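Thrombomodulin (PDB 1DX5) acts as an endothelial cell receptor and a cofactor for thrombin activation of protein C, which starts an anticoagulant pathway; EGF-like domains 4 to 6 are present here. Local coordinates at residues E[5-10]-E[14-19]; E[44-49]-E[67-72]. All coordinates share one frame; numbering follows the deposited sequence.

Interaction 1: E[5-10]-E[14-19]; sequences DPCFRA and YQCQPL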
# COMPACT_ATOMS: atom_id res chain seq x y z
N ASP E 5 29.64 -7.48 42.31
CA ASP E 5 29.16 -6.68 41.19
C ASP E 5 27.91 -7.44 40.72
O ASP E 5 28.01 -8.56 40.23
CB ASP E 5 30.20 -6.65 40.07
CG ASP E 5 29.74 -5.77 38.80
OD1 ASP E 5 28.63 -5.20 38.82
OD2 ASP E 5 30.52 -5.71 37.84
N PRO E 6 26.72 -6.83 40.88
CA PRO E 6 25.45 -7.45 40.49
C PRO E 6 25.34 -7.70 38.99
O PRO E 6 24.63 -8.60 38.56
CB PRO E 6 24.41 -6.41 40.93
CG PRO E 6 25.13 -5.57 41.94
CD PRO E 6 26.51 -5.46 41.38
N CYS E 7 26.06 -6.91 38.21
CA CYS E 7 26.04 -7.01 36.75
C CYS E 7 26.68 -8.26 36.19
O CYS E 7 26.43 -8.62 35.04
CB CYS E 7 26.68 -5.75 36.13
SG CYS E 7 25.58 -4.31 36.27
N PHE E 8 27.52 -8.91 36.99
CA PHE E 8 28.17 -10.14 36.53
C PHE E 8 27.15 -11.22 36.14
O PHE E 8 27.36 -12.01 35.22
CB PHE E 8 29.11 -10.68 37.62
CG PHE E 8 29.80 -11.95 37.24
CD1 PHE E 8 30.81 -11.95 36.28
CD2 PHE E 8 29.42 -13.16 37.81
CE1 PHE E 8 31.43 -13.14 35.88
CE2 PHE E 8 30.04 -14.36 37.43
CZ PHE E 8 31.04 -14.34 36.46
N ARG E 9 26.04 -11.26 36.88
CA ARG E 9 24.99 -12.24 36.65
C ARG E 9 23.83 -11.71 35.83
O ARG E 9 22.82 -12.39 35.66
CB ARG E 9 24.46 -12.75 38.00
CG ARG E 9 25.50 -13.50 38.82
CD ARG E 9 24.95 -13.92 40.18
NE ARG E 9 23.88 -14.91 40.07
CZ ARG E 9 22.59 -14.65 40.30
NH1 ARG E 9 22.22 -13.42 40.65
NH2 ARG E 9 21.68 -15.61 40.20
N ALA E 10 23.96 -10.47 35.34
CA ALA E 10 22.92 -9.81 34.55
C ALA E 10 22.94 -10.21 33.09
O ALA E 10 23.97 -10.56 32.53
CB ALA E 10 23.04 -8.30 34.69
N TYR E 14 22.10 -4.47 26.08
CA TYR E 14 23.15 -3.52 25.79
C TYR E 14 24.19 -3.40 26.91
O TYR E 14 25.28 -3.94 26.79
CB TYR E 14 22.55 -2.17 25.38
CG TYR E 14 23.58 -1.22 24.80
CD1 TYR E 14 24.15 -1.45 23.54
CD2 TYR E 14 24.02 -0.12 25.53
CE1 TYR E 14 25.15 -0.61 23.03
CE2 TYR E 14 25.02 0.72 25.04
CZ TYR E 14 25.58 0.48 23.79
OH TYR E 14 26.53 1.33 23.31
N GLN E 15 23.85 -2.70 27.99
CA GLN E 15 24.76 -2.54 29.12
C GLN E 15 24.04 -2.73 30.44
O GLN E 15 22.81 -2.75 30.49
CB GLN E 15 25.43 -1.16 29.13
CG GLN E 15 26.53 -1.00 28.08
CD GLN E 15 27.09 0.51 28.03
OE1 GLN E 15 28.11 0.69 27.35
NE2 GLN E 15 26.45 1.47 28.69
N CYS E 16 24.83 -2.81 31.50
CA CYS E 16 24.33 -3.00 32.86
C CYS E 16 25.03 -2.01 33.77
O CYS E 16 26.24 -1.83 33.68
CB CYS E 16 24.65 -4.43 33.35
SG CYS E 16 24.04 -4.80 35.03
N GLN E 17 24.25 -1.34 34.61
CA GLN E 17 24.78 -0.38 35.57
C GLN E 17 24.33 -0.83 36.96
O GLN E 17 23.13 -1.03 37.19
CB GLN E 17 24.27 1.04 35.29
CG GLN E 17 24.86 1.69 34.07
CD GLN E 17 24.28 3.17 33.82
OE1 GLN E 17 23.21 3.43 34.36
NE2 GLN E 17 24.95 4.01 33.05
N PRO E 18 25.28 -1.01 37.88
CA PRO E 18 24.94 -1.45 39.24
C PRO E 18 24.35 -0.34 40.12
O PRO E 18 24.68 0.84 39.99
CB PRO E 18 26.27 -1.95 39.78
CG PRO E 18 27.26 -1.03 39.13
CD PRO E 18 26.74 -0.94 37.70
N LEU E 19 23.42 -0.75 40.98
CA LEU E 19 22.77 0.16 41.91
C LEU E 19 23.30 -0.16 43.30
O LEU E 19 23.93 0.67 43.94
CB LEU E 19 21.25 -0.03 41.85
CG LEU E 19 20.52 0.42 40.59
CD1 LEU E 19 19.09 -0.07 40.61
CD2 LEU E 19 20.56 1.92 40.49
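The Cys7–Cys16 disulfide dominates this surface contact, tying the N-terminal turn of EGF-like domain 4 to strand 15-18. In the cysteine order of EGF modules it is the first-to-third link, the bond that holds the N-terminal segment onto the domain's main two-stranded sheet. SG of Cys7 and SG of Cys16 are 2.0 Å apart, with a torsion of -80° about the S–S bond, close to the preferred right angle. The two halves reach the bond differently: Cys16 extends its SG opposite its own backbone N, whereas Cys7 keeps its SG beside its N and anti to the carbonyl carbon (chi1 -74°).

Small apolar groups close in around the sulfurs. CB of Ala10 lies 3.7 Å from SG of Cys16, while CD of Pro18 approaches SG of Cys7 at 3.8 Å. Further along, the rings of Pro6 and Pro18 cross at about a right angle, CD of Pro6 meeting CB of Pro18 at 3.9 Å. Tyr24, on the neighbouring strand 24-27, touches both cysteines and Ala10.

The turn carries its own order. OD1 of Asp5 accepts a hydrogen bond from the backbone N of Cys7 at 3.1 Å, an Asx turn, the N-H coming from above the carboxylate plane, 60° out of it. The same OD1 stands 4.1 Å from CB of Pro18.

No hydrogen bond passes between 5-10 and 14-19. Their attachment therefore rests on one covalent link and a little apolar packing, a chemistry suited to a small extracellular module with scant hydrophobic interior.

Interaction 2: E[44-49]-E[67-72]; sequences MFCNQT and EGYILD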
# COMPACT_ATOMS: atom_id res chain seq x y z
N MET E 44 14.60 2.31 20.24
CA MET E 44 14.88 3.69 19.87
C MET E 44 13.79 4.69 20.29
O MET E 44 12.61 4.36 20.34
CB MET E 44 15.03 3.74 18.34
CG MET E 44 15.21 5.12 17.76
SD MET E 44 14.92 5.16 15.98
CE MET E 44 14.90 6.89 15.74
N PHE E 45 14.21 5.92 20.57
CA PHE E 45 13.29 7.00 20.89
C PHE E 45 13.76 8.23 20.13
O PHE E 45 14.88 8.26 19.62
CB PHE E 45 13.18 7.26 22.42
CG PHE E 45 14.39 7.94 23.05
CD1 PHE E 45 14.64 9.30 22.84
CD2 PHE E 45 15.24 7.24 23.88
CE1 PHE E 45 15.72 9.94 23.46
CE2 PHE E 45 16.32 7.87 24.51
CZ PHE E 45 16.56 9.22 24.29
N CYS E 46 12.87 9.21 19.96
CA CYS E 46 13.22 10.45 19.28
C CYS E 46 12.32 11.56 19.82
O CYS E 46 11.13 11.34 20.01
CB CYS E 46 13.05 10.33 17.76
SG CYS E 46 13.70 11.75 16.78
N ASN E 47 12.89 12.72 20.12
CA ASN E 47 12.10 13.84 20.63
C ASN E 47 12.26 15.08 19.77
O ASN E 47 11.98 16.19 20.21
CB ASN E 47 12.49 14.17 22.07
CG ASN E 47 12.33 12.93 23.05
OD1 ASN E 47 11.18 12.53 23.23
ND2 ASN E 47 13.40 12.42 23.63
N GLN E 48 12.67 14.88 18.52
CA GLN E 48 12.90 15.97 17.57
C GLN E 48 12.14 15.71 16.27
O GLN E 48 11.35 14.79 16.20
CB GLN E 48 14.38 16.05 17.24
CG GLN E 48 15.28 16.28 18.43
CD GLN E 48 16.81 16.22 18.02
OE1 GLN E 48 17.51 15.48 18.70
NE2 GLN E 48 17.23 16.90 16.95
N THR E 49 12.39 16.55 15.28
CA THR E 49 11.78 16.44 13.95
C THR E 49 12.19 15.10 13.30
O THR E 49 11.40 14.42 12.67
CB THR E 49 12.22 17.63 13.04
OG1 THR E 49 11.50 18.81 13.43
CG2 THR E 49 11.93 17.34 11.56
N GLU E 67 7.16 4.93 17.75
CA GLU E 67 5.76 5.25 17.44
C GLU E 67 5.68 6.75 17.15
O GLU E 67 6.37 7.55 17.81
CB GLU E 67 4.87 4.91 18.63
CG GLU E 67 4.84 3.43 19.00
N GLY E 68 4.85 7.14 16.18
CA GLY E 68 4.70 8.55 15.84
C GLY E 68 5.71 9.05 14.83
O GLY E 68 5.69 10.23 14.45
N TYR E 69 6.62 8.17 14.41
CA TYR E 69 7.64 8.51 13.43
C TYR E 69 7.52 7.58 12.23
O TYR E 69 7.00 6.49 12.35
CB TYR E 69 9.05 8.39 14.03
CG TYR E 69 9.41 9.52 14.96
CD1 TYR E 69 9.03 9.51 16.29
CD2 TYR E 69 10.12 10.63 14.48
CE1 TYR E 69 9.34 10.58 17.14
CE2 TYR E 69 10.43 11.70 15.31
CZ TYR E 69 10.04 11.67 16.63
OH TYR E 69 10.33 12.72 17.44
N ILE E 70 7.98 8.03 11.07
CA ILE E 70 7.90 7.23 9.87
C ILE E 70 9.23 7.35 9.12
O ILE E 70 9.86 8.39 9.13
CB ILE E 70 6.66 7.64 9.01
CG1 ILE E 70 6.53 6.74 7.77
CG2 ILE E 70 6.74 9.13 8.60
CD1 ILE E 70 5.27 6.99 6.96
N LEU E 71 9.67 6.24 8.53
CA LEU E 71 10.93 6.21 7.78
C LEU E 71 10.89 7.20 6.62
O LEU E 71 9.88 7.30 5.92
CB LEU E 71 11.23 4.80 7.29
CG LEU E 71 12.66 4.49 6.84
CD1 LEU E 71 13.59 4.70 8.02
CD2 LEU E 71 12.77 3.05 6.31
N ASP E 72 12.00 7.90 6.43
CA ASP E 72 12.11 8.93 5.40
C ASP E 72 13.45 8.71 4.70
O ASP E 72 14.18 7.78 5.04
CB ASP E 72 12.11 10.31 6.09
CG ASP E 72 11.72 11.52 5.09
OD1 ASP E 72 11.55 11.30 3.87
OD2 ASP E 72 11.57 12.65 5.58
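Tyr69 lays its ring against Cys46, and its hydroxyl reaches the backbone of the 44-49 loop; the contact lies inside EGF-like domain 5. Tyr69 begins strand 69-72, an outer strand of this domain's antiparallel sheet, while the loop leads into strand 50-55. Cys46 is disulfide-bonded to Cys51, a first-to-second pairing that departs from the usual first-to-third link of EGF modules.

The aromatic contacts come from one half-cystine. CB of Cys46 sits over one face of the Tyr69 ring, 3.9 Å from its centroid and 26° off the normal, shifted toward the rim at CZ: a CH-pi contact. The sulfur takes a more oblique place, with SG of Cys46 4.2 Å from the centroid of the Tyr69 ring. Its position, anti to the backbone N of Cys46 (chi1 -172°), leaves it 3.6 Å from CE2 of Tyr69. Cys77 and Asp79 of strand 76-79 also touch the tyrosine, as does Pro97 from the loop before strand 100-103, placing the ring near the border with EGF-like domain 6; a bound calcium ion is about 7 Å from the Tyr69 side chain.

Polar contacts gather at the phenol end. The loop curls so that two of its carbonyls approach the same hydroxyl, O of Cys46 standing 3.0 Å from OH of Tyr69. The hydrogen bond goes to the other one: OH of Tyr69 donates to O of Gln48 over 2.6 Å, in the carbonyl plane with a C=O...donor angle of 146°, and that oxygen lies at the edge of the ring, in its plane.

How the interactions relate
Interaction 1 and interaction 2 follow one another along the chain, the first complete within EGF-like domain 4 before the second opens in domain 5. Their centres are about 29 Å apart and their nearest atoms about 10 Å, and they share neither a strand nor a sheet: 15-18 pairs with 24-27, whereas 69-72 edges a separate antiparallel sheet. Interaction 1 lies toward the outer end of the elongated fragment, about 23 Å from the chain's centre, and interaction 2 near the middle, about 8 Å from it. Another protein chain reaches strand 69-72 at Leu71 and Asp72. Each contact closes within one EGF-like module, as expected of domains strung in series, though interaction 2 also lies where domain 5 meets its neighbours.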